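Long-range contact in dally-like, isoform A (Drosophila melanogaster, PDB 6XTZ), which is a cell-surface glypican that binds Wnt and Hedgehog proteins and, in its core domain, shields the Wnt palmitoleate lipid to allow signalling at a distance: residues Lys245-Leu259 and Leu463-Ser477. The protein carries 5 engineered substitutions. Numbering follows the deposited sequence.
Sequences KPCTNYCVNVIKGCL and LPHSVCSNEDIASSS
Helix 248-258 meets the end of helix 459-467 with the short axes of 248-258 and 463-467 8.5 Å apart at closest and their directions 127° apart. Beyond the second helix the chain turns back, and a single beta bridge pairs Cys247 with Ser476: Ser476 N donates to Pro246 O (2.9 Å), while Thr248 N gives Ser476 O a weak bond. Thr248 OG1 also donates to Ser476 O at 2.7 Å, coming from above the carbonyl plane. A valine here would remove the hydroxyl and would probably leave Ser476 O with just the weak backbone bond from this segment. Midway, a disulfide (chi3 -93°) joins Cys251 of helix 248-258 to Cys468, just past the C-terminal end of helix 459-467; with Cys247-Cys483 and Cys226-Cys258 it belongs to the disulfide-rich end of the elongated, helical glypican core, far from the lipid pocket. With SG anti to the backbone N (chi1 178°), Cys251 reaches across to Cys468 SG, and its sulfur also touches Ile473 CG2 at 3.9 Å. One turn on, Ile255 lays CG2 against Pro464 CA (3.6 Å) and sends CD1 to Val467 CG1, while Lys256 CG packs on Pro464 CG and its NZ bonds Thr497 O. Val252 CG1 sits over one face of the His465 ring, 4.2 Å from the ring centroid, a CH-pi contact offset toward the rim.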
ATOM      1  N   LYS A 245      11.357  -2.280 -35.490  1.00 58.19           N
ATOM      2  CA  LYS A 245      11.277  -2.352 -34.044  1.00 59.19           C
ATOM      3  C   LYS A 245      10.806  -3.739 -33.607  1.00 56.40           C
ATOM      4  O   LYS A 245      10.204  -4.477 -34.391  1.00 54.34           O
ATOM      5  CB  LYS A 245      10.326  -1.280 -33.516  1.00 59.69           C
ATOM      6  CG  LYS A 245      10.867   0.137 -33.602  1.00 66.29           C
ATOM      7  CD  LYS A 245      12.139   0.293 -32.783  1.00 71.58           C
ATOM      8  CE  LYS A 245      12.495   1.758 -32.580  1.00 78.88           C
ATOM      9  NZ  LYS A 245      12.672   2.480 -33.870  1.00 83.60           N
ATOM     10  N   PRO A 246      11.078  -4.120 -32.361  1.00 51.90           N
ATOM     11  CA  PRO A 246      10.575  -5.405 -31.864  1.00 48.67           C
ATOM     12  C   PRO A 246       9.059  -5.397 -31.748  1.00 50.25           C
ATOM     13  O   PRO A 246       8.430  -4.350 -31.571  1.00 51.02           O
ATOM     14  CB  PRO A 246      11.233  -5.540 -30.485  1.00 49.97           C
ATOM     15  CG  PRO A 246      12.351  -4.548 -30.479  1.00 51.00           C
ATOM     16  CD  PRO A 246      11.926  -3.437 -31.370  1.00 52.24           C
ATOM     17  N   CYS A 247       8.470  -6.585 -31.854  1.00 46.73           N
ATOM     18  CA  CYS A 247       7.032  -6.712 -31.679  1.00 49.56           C
ATOM     19  C   CYS A 247       6.648  -6.400 -30.236  1.00 47.82           C
ATOM     20  O   CYS A 247       7.405  -6.666 -29.297  1.00 50.71           O
ATOM     21  CB  CYS A 247       6.565  -8.117 -32.062  1.00 52.90           C
ATOM     22  SG  CYS A 247       7.072  -8.668 -33.716  1.00 60.59           S
ATOM     23  N   THR A 248       5.460  -5.819 -30.067  1.00 46.98           N
ATOM     24  CA  THR A 248       5.022  -5.394 -28.741  1.00 42.73           C
ATOM     25  C   THR A 248       4.893  -6.582 -27.795  1.00 44.47           C
ATOM     26  O   THR A 248       5.496  -6.603 -26.717  1.00 49.58           O
ATOM     27  CB  THR A 248       3.696  -4.638 -28.845  1.00 47.60           C
ATOM     28  OG1 THR A 248       3.880  -3.470 -29.651  1.00 53.99           O
ATOM     29  CG2 THR A 248       3.209  -4.220 -27.464  1.00 40.34           C
ATOM     30  N   ASN A 249       4.108  -7.589 -28.191  1.00 42.82           N
ATOM     31  CA  ASN A 249       3.934  -8.767 -27.347  1.00 48.70           C
ATOM     32  C   ASN A 249       5.258  -9.476 -27.093  1.00 51.82           C
ATOM     33  O   ASN A 249       5.467 -10.032 -26.008  1.00 53.59           O
ATOM     34  CB  ASN A 249       2.926  -9.723 -27.984  1.00 53.14           C
ATOM     35  CG  ASN A 249       1.508  -9.183 -27.942  1.00 57.15           C
ATOM     36  OD1 ASN A 249       1.278  -8.036 -27.558  1.00 53.49           O
ATOM     37  ND2 ASN A 249       0.548 -10.008 -28.343  1.00 58.56           N
ATOM     38  N   TYR A 250       6.162  -9.463 -28.074  1.00 43.18           N
ATOM     39  CA  TYR A 250       7.496 -10.013 -27.864  1.00 45.01           C
ATOM     40  C   TYR A 250       8.249  -9.217 -26.804  1.00 46.63           C
ATOM     41  O   TYR A 250       8.848  -9.794 -25.888  1.00 46.40           O
ATOM     42  CB  TYR A 250       8.258 -10.034 -29.192  1.00 44.36           C
ATOM     43  CG  TYR A 250       9.696 -10.495 -29.098  1.00 43.77           C
ATOM     44  CD1 TYR A 250      10.071 -11.519 -28.237  1.00 44.50           C
ATOM     45  CD2 TYR A 250      10.678  -9.917 -29.894  1.00 43.49           C
ATOM     46  CE1 TYR A 250      11.386 -11.938 -28.156  1.00 44.03           C
ATOM     47  CE2 TYR A 250      11.992 -10.333 -29.823  1.00 41.55           C
ATOM     48  CZ  TYR A 250      12.341 -11.344 -28.953  1.00 46.85           C
ATOM     49  OH  TYR A 250      13.651 -11.760 -28.877  1.00 53.01           O
ATOM     50  N   CYS A 251       8.216  -7.885 -26.906  1.00 43.31           N
ATOM     51  CA  CYS A 251       8.856  -7.049 -25.894  1.00 39.56           C
ATOM     52  C   CYS A 251       8.230  -7.264 -24.521  1.00 47.94           C
ATOM     53  O   CYS A 251       8.945  -7.375 -23.518  1.00 49.39           O
ATOM     54  CB  CYS A 251       8.769  -5.577 -26.297  1.00 40.02           C
ATOM     55  SG  CYS A 251       9.487  -4.424 -25.101  1.00 46.50           S
ATOM     56  N   VAL A 252       6.896  -7.321 -24.454  1.00 44.80           N
ATOM     57  CA  VAL A 252       6.224  -7.462 -23.164  1.00 46.24           C
ATOM     58  C   VAL A 252       6.612  -8.777 -22.496  1.00 47.12           C
ATOM     59  O   VAL A 252       6.867  -8.823 -21.286  1.00 50.54           O
ATOM     60  CB  VAL A 252       4.697  -7.343 -23.333  1.00 48.31           C
ATOM     61  CG1 VAL A 252       3.987  -7.702 -22.036  1.00 42.51           C
ATOM     62  CG2 VAL A 252       4.322  -5.935 -23.770  1.00 46.64           C
ATOM     63  N   ASN A 253       6.673  -9.861 -23.272  1.00 44.85           N
ATOM     64  CA  ASN A 253       7.045 -11.153 -22.705  1.00 45.67           C
ATOM     65  C   ASN A 253       8.468 -11.143 -22.164  1.00 46.40           C
ATOM     66  O   ASN A 253       8.753 -11.803 -21.159  1.00 51.96           O
ATOM     67  CB  ASN A 253       6.885 -12.254 -23.753  1.00 47.08           C
ATOM     68  CG  ASN A 253       5.440 -12.640 -23.973  1.00 52.45           C
ATOM     69  OD1 ASN A 253       4.617 -12.545 -23.062  1.00 61.03           O
ATOM     70  ND2 ASN A 253       5.122 -13.082 -25.184  1.00 49.84           N
ATOM     71  N   VAL A 254       9.372 -10.406 -22.810  1.00 41.59           N
ATOM     72  CA  VAL A 254      10.755 -10.356 -22.345  1.00 43.69           C
ATOM     73  C   VAL A 254      10.850  -9.574 -21.041  1.00 43.27           C
ATOM     74  O   VAL A 254      11.480 -10.022 -20.075  1.00 43.02           O
ATOM     75  CB  VAL A 254      11.667  -9.761 -23.433  1.00 42.35           C
ATOM     76  CG1 VAL A 254      13.079  -9.571 -22.899  1.00 42.21           C
ATOM     77  CG2 VAL A 254      11.679 -10.662 -24.658  1.00 37.98           C
ATOM     78  N   ILE A 255      10.223  -8.397 -20.989  1.00 41.44           N
ATOM     79  CA  ILE A 255      10.273  -7.594 -19.770  1.00 44.32           C
ATOM     80  C   ILE A 255       9.564  -8.313 -18.628  1.00 44.71           C
ATOM     81  O   ILE A 255      10.006  -8.254 -17.474  1.00 46.23           O
ATOM     82  CB  ILE A 255       9.679  -6.196 -20.015  1.00 42.90           C
ATOM     83  CG1 ILE A 255      10.281  -5.571 -21.274  1.00 41.87           C
ATOM     84  CG2 ILE A 255       9.944  -5.297 -18.817  1.00 43.43           C
ATOM     85  CD1 ILE A 255      11.763  -5.305 -21.173  1.00 38.83           C
ATOM     86  N   LYS A 256       8.461  -9.006 -18.926  1.00 42.50           N
ATOM     87  CA  LYS A 256       7.781  -9.788 -17.897  1.00 47.76           C
ATOM     88  C   LYS A 256       8.708 -10.841 -17.303  1.00 50.17           C
ATOM     89  O   LYS A 256       8.670 -11.101 -16.095  1.00 53.78           O
ATOM     90  CB  LYS A 256       6.524 -10.447 -18.467  1.00 45.79           C
ATOM     91  CG  LYS A 256       5.307  -9.540 -18.515  1.00 48.94           C
ATOM     92  CD  LYS A 256       4.040 -10.344 -18.765  1.00 57.32           C
ATOM     93  CE  LYS A 256       2.794  -9.500 -18.553  1.00 62.17           C
ATOM     94  NZ  LYS A 256       1.559 -10.327 -18.594  1.00 65.99           N
ATOM     95  N   GLY A 257       9.550 -11.455 -18.135  1.00 42.89           N
ATOM     96  CA  GLY A 257      10.497 -12.428 -17.619  1.00 39.13           C
ATOM     97  C   GLY A 257      11.618 -11.784 -16.828  1.00 36.79           C
ATOM     98  O   GLY A 257      12.022 -12.294 -15.779  1.00 39.75           O
ATOM     99  N   CYS A 258      12.141 -10.659 -17.322  1.00 38.73           N
ATOM    100  CA  CYS A 258      13.148  -9.917 -16.572  1.00 43.54           C
ATOM    101  C   CYS A 258      12.623  -9.506 -15.202  1.00 39.65           C
ATOM    102  O   CYS A 258      13.359  -9.542 -14.209  1.00 38.88           O
ATOM    103  CB  CYS A 258      13.593  -8.687 -17.364  1.00 43.76           C
ATOM    104  SG  CYS A 258      14.771  -9.024 -18.696  1.00 45.56           S
ATOM    105  N   LEU A 259      11.349  -9.122 -15.127  1.00 42.62           N
ATOM    106  CA  LEU A 259      10.730  -8.675 -13.885  1.00 43.04           C
ATOM    107  C   LEU A 259       9.819  -9.738 -13.279  1.00 44.35           C
ATOM    108  O   LEU A 259       8.891  -9.406 -12.535  1.00 44.22           O
ATOM    109  CB  LEU A 259       9.950  -7.383 -14.121  1.00 40.99           C
ATOM    110  CG  LEU A 259      10.688  -6.257 -14.848  1.00 38.77           C
ATOM    111  CD1 LEU A 259       9.791  -5.033 -14.972  1.00 37.86           C
ATOM    112  CD2 LEU A 259      11.984  -5.907 -14.131  1.00 36.01           C
ATOM    113  N   LEU A 463       4.343  -2.388 -15.657  1.00 46.31           N
ATOM    114  CA  LEU A 463       5.742  -2.058 -15.927  1.00 46.00           C
ATOM    115  C   LEU A 463       6.228  -2.593 -17.269  1.00 48.99           C
ATOM    116  O   LEU A 463       6.812  -1.810 -18.039  1.00 48.92           O
ATOM    117  CB  LEU A 463       6.623  -2.551 -14.773  1.00 45.81           C
ATOM    118  CG  LEU A 463       6.880  -1.559 -13.638  1.00 47.78           C
ATOM    119  CD1 LEU A 463       7.706  -2.206 -12.543  1.00 51.98           C
ATOM    120  CD2 LEU A 463       7.577  -0.318 -14.174  1.00 40.14           C
ATOM    121  N   PRO A 464       6.031  -3.871 -17.624  1.00 48.40           N
ATOM    122  CA  PRO A 464       6.465  -4.313 -18.962  1.00 47.50           C
ATOM    123  C   PRO A 464       5.815  -3.535 -20.092  1.00 47.93           C
ATOM    124  O   PRO A 464       6.481  -3.221 -21.085  1.00 54.09           O
ATOM    125  CB  PRO A 464       6.072  -5.799 -18.987  1.00 49.23           C
ATOM    126  CG  PRO A 464       5.048  -5.949 -17.919  1.00 55.63           C
ATOM    127  CD  PRO A 464       5.451  -4.985 -16.853  1.00 51.43           C
ATOM    128  N   HIS A 465       4.530  -3.205 -19.966  1.00 48.28           N
ATOM    129  CA  HIS A 465       3.889  -2.368 -20.974  1.00 50.46           C
ATOM    130  C   HIS A 465       4.442  -0.951 -20.955  1.00 49.13           C
ATOM    131  O   HIS A 465       4.501  -0.295 -22.002  1.00 50.26           O
ATOM    132  CB  HIS A 465       2.376  -2.357 -20.760  1.00 50.61           C
ATOM    133  CG  HIS A 465       1.758  -3.718 -20.811  1.00 56.26           C
ATOM    134  ND1 HIS A 465       1.240  -4.257 -21.970  1.00 59.17           N
ATOM    135  CD2 HIS A 465       1.589  -4.658 -19.850  1.00 56.69           C
ATOM    136  CE1 HIS A 465       0.771  -5.466 -21.718  1.00 58.39           C
ATOM    137  NE2 HIS A 465       0.972  -5.733 -20.439  1.00 60.09           N
ATOM    138  N   SER A 466       4.860  -0.465 -19.785  1.00 45.65           N
ATOM    139  CA  SER A 466       5.439   0.872 -19.707  1.00 49.70           C
ATOM    140  C   SER A 466       6.845   0.899 -20.296  1.00 53.44           C
ATOM    141  O   SER A 466       7.226   1.868 -20.963  1.00 51.42           O
ATOM    142  CB  SER A 466       5.452   1.353 -18.257  1.00 46.69           C
ATOM    143  OG  SER A 466       6.131   2.590 -18.136  1.00 46.52           O
ATOM    144  N   VAL A 467       7.628  -0.157 -20.063  1.00 53.45           N
ATOM    145  CA  VAL A 467       8.987  -0.208 -20.594  1.00 47.03           C
ATOM    146  C   VAL A 467       8.969  -0.281 -22.117  1.00 49.28           C
ATOM    147  O   VAL A 467       9.791   0.349 -22.790  1.00 56.65           O
ATOM    148  CB  VAL A 467       9.754  -1.392 -19.975  1.00 47.97           C
ATOM    149  CG1 VAL A 467      11.122  -1.543 -20.625  1.00 49.69           C
ATOM    150  CG2 VAL A 467       9.897  -1.206 -18.474  1.00 49.69           C
ATOM    151  N   CYS A 468       8.027  -1.031 -22.686  1.00 49.26           N
ATOM    152  CA  CYS A 468       7.963  -1.226 -24.130  1.00 57.29           C
ATOM    153  C   CYS A 468       7.323  -0.055 -24.871  1.00 70.20           C
ATOM    154  O   CYS A 468       7.035  -0.189 -26.065  1.00 79.33           O
ATOM    155  CB  CYS A 468       7.204  -2.517 -24.453  1.00 50.87           C
ATOM    156  SG  CYS A 468       7.977  -4.019 -23.798  1.00 52.31           S
ATOM    157  N   SER A 469       7.106   1.082 -24.208  1.00 70.92           N
ATOM    158  CA  SER A 469       6.484   2.238 -24.836  1.00 76.35           C
ATOM    159  C   SER A 469       7.349   3.490 -24.812  1.00 86.48           C
ATOM    160  O   SER A 469       6.887   4.548 -25.255  1.00 89.09           O
ATOM    161  CB  SER A 469       5.135   2.546 -24.168  1.00 74.85           C
ATOM    162  OG  SER A 469       4.204   1.501 -24.386  1.00 77.24           O
ATOM    163  N   ASN A 470       8.582   3.410 -24.314  1.00 83.69           N
ATOM    164  CA  ASN A 470       9.446   4.576 -24.226  1.00 93.75           C
ATOM    165  C   ASN A 470      10.214   4.772 -25.533  1.00104.33           C
ATOM    166  O   ASN A 470      10.076   4.006 -26.489  1.00102.64           O
ATOM    167  CB  ASN A 470      10.398   4.453 -23.034  1.00 92.23           C
ATOM    168  CG  ASN A 470      11.212   3.167 -23.057  1.00 94.76           C
ATOM    169  OD1 ASN A 470      11.299   2.483 -24.076  1.00 98.53           O
ATOM    170  ND2 ASN A 470      11.820   2.839 -21.922  1.00 92.39           N
ATOM    171  N   GLU A 471      11.040   5.821 -25.574  1.00117.13           N
ATOM    172  CA  GLU A 471      11.836   6.090 -26.767  1.00125.74           C
ATOM    173  C   GLU A 471      12.962   5.081 -26.933  1.00130.47           C
ATOM    174  O   GLU A 471      13.422   4.846 -28.058  1.00134.65           O
ATOM    175  CB  GLU A 471      12.416   7.501 -26.706  1.00130.74           C
ATOM    176  CG  GLU A 471      11.396   8.586 -26.429  1.00135.13           C
ATOM    177  CD  GLU A 471      12.040   9.941 -26.217  1.00137.67           C
ATOM    178  OE1 GLU A 471      13.277  10.042 -26.360  1.00137.83           O
ATOM    179  OE2 GLU A 471      11.310  10.906 -25.905  1.00137.96           O
ATOM    180  N   ASP A 472      13.423   4.485 -25.832  1.00128.71           N
ATOM    181  CA  ASP A 472      14.565   3.579 -25.901  1.00125.76           C
ATOM    182  C   ASP A 472      14.234   2.322 -26.696  1.00114.59           C
ATOM    183  O   ASP A 472      15.071   1.828 -27.461  1.00111.55           O
ATOM    184  CB  ASP A 472      15.026   3.214 -24.491  1.00132.61           C
ATOM    185  CG  ASP A 472      15.250   4.430 -23.625  1.00136.96           C
ATOM    186  OD1 ASP A 472      15.690   5.468 -24.164  1.00138.27           O
ATOM    187  OD2 ASP A 472      14.983   4.354 -22.408  1.00137.97           O
ATOM    188  N   ILE A 473      13.024   1.791 -26.536  1.00105.08           N
ATOM    189  CA  ILE A 473      12.655   0.562 -27.220  1.00 91.19           C
ATOM    190  C   ILE A 473      11.677   0.894 -28.332  1.00 88.68           C
ATOM    191  O   ILE A 473      11.930   0.599 -29.506  1.00 93.75           O
ATOM    192  CB  ILE A 473      12.063  -0.457 -26.233  1.00 77.00           C
ATOM    193  CG1 ILE A 473      13.079  -0.789 -25.146  1.00 73.74           C
ATOM    194  CG2 ILE A 473      11.618  -1.708 -26.961  1.00 72.75           C
ATOM    195  CD1 ILE A 473      12.601  -1.831 -24.168  1.00 73.41           C
ATOM    196  N   ALA A 474      10.552   1.503 -27.955  1.00 83.55           N
ATOM    197  CA  ALA A 474       9.529   1.963 -28.894  1.00 82.05           C
ATOM    198  C   ALA A 474       9.066   0.829 -29.808  1.00 84.09           C
ATOM    199  O   ALA A 474       9.074   0.937 -31.037  1.00 90.51           O
ATOM    200  CB  ALA A 474      10.033   3.159 -29.706  1.00 80.08           C
ATOM    201  N   SER A 475       8.665  -0.277 -29.184  1.00 80.95           N
ATOM    202  CA  SER A 475       8.267  -1.465 -29.927  1.00 79.88           C
ATOM    203  C   SER A 475       7.069  -1.171 -30.823  1.00 83.13           C
ATOM    204  O   SER A 475       6.210  -0.346 -30.505  1.00 83.91           O
ATOM    205  CB  SER A 475       7.933  -2.602 -28.961  1.00 77.58           C
ATOM    206  OG  SER A 475       6.887  -2.232 -28.080  1.00 78.69           O
ATOM    207  N   SER A 476       7.021  -1.863 -31.959  1.00 91.11           N
ATOM    208  CA  SER A 476       5.944  -1.674 -32.920  1.00107.10           C
ATOM    209  C   SER A 476       4.736  -2.518 -32.539  1.00132.64           C
ATOM    210  O   SER A 476       4.869  -3.682 -32.148  1.00132.51           O
ATOM    211  CB  SER A 476       6.414  -2.040 -34.329  1.00 99.23           C
ATOM    212  OG  SER A 476       5.362  -1.896 -35.267  1.00 96.79           O
ATOM    213  N   SER A 477       3.546  -1.925 -32.665  1.00157.92           N
ATOM    214  CA  SER A 477       2.317  -2.617 -32.297  1.00165.04           C
ATOM    215  C   SER A 477       1.901  -3.668 -33.318  1.00164.24           C
ATOM    216  O   SER A 477       0.985  -4.450 -33.036  1.00167.01           O
ATOM    217  CB  SER A 477       1.183  -1.607 -32.107  1.00167.31           C
ATOM    218  OG  SER A 477       0.922  -0.904 -33.309  1.00170.82           O
TER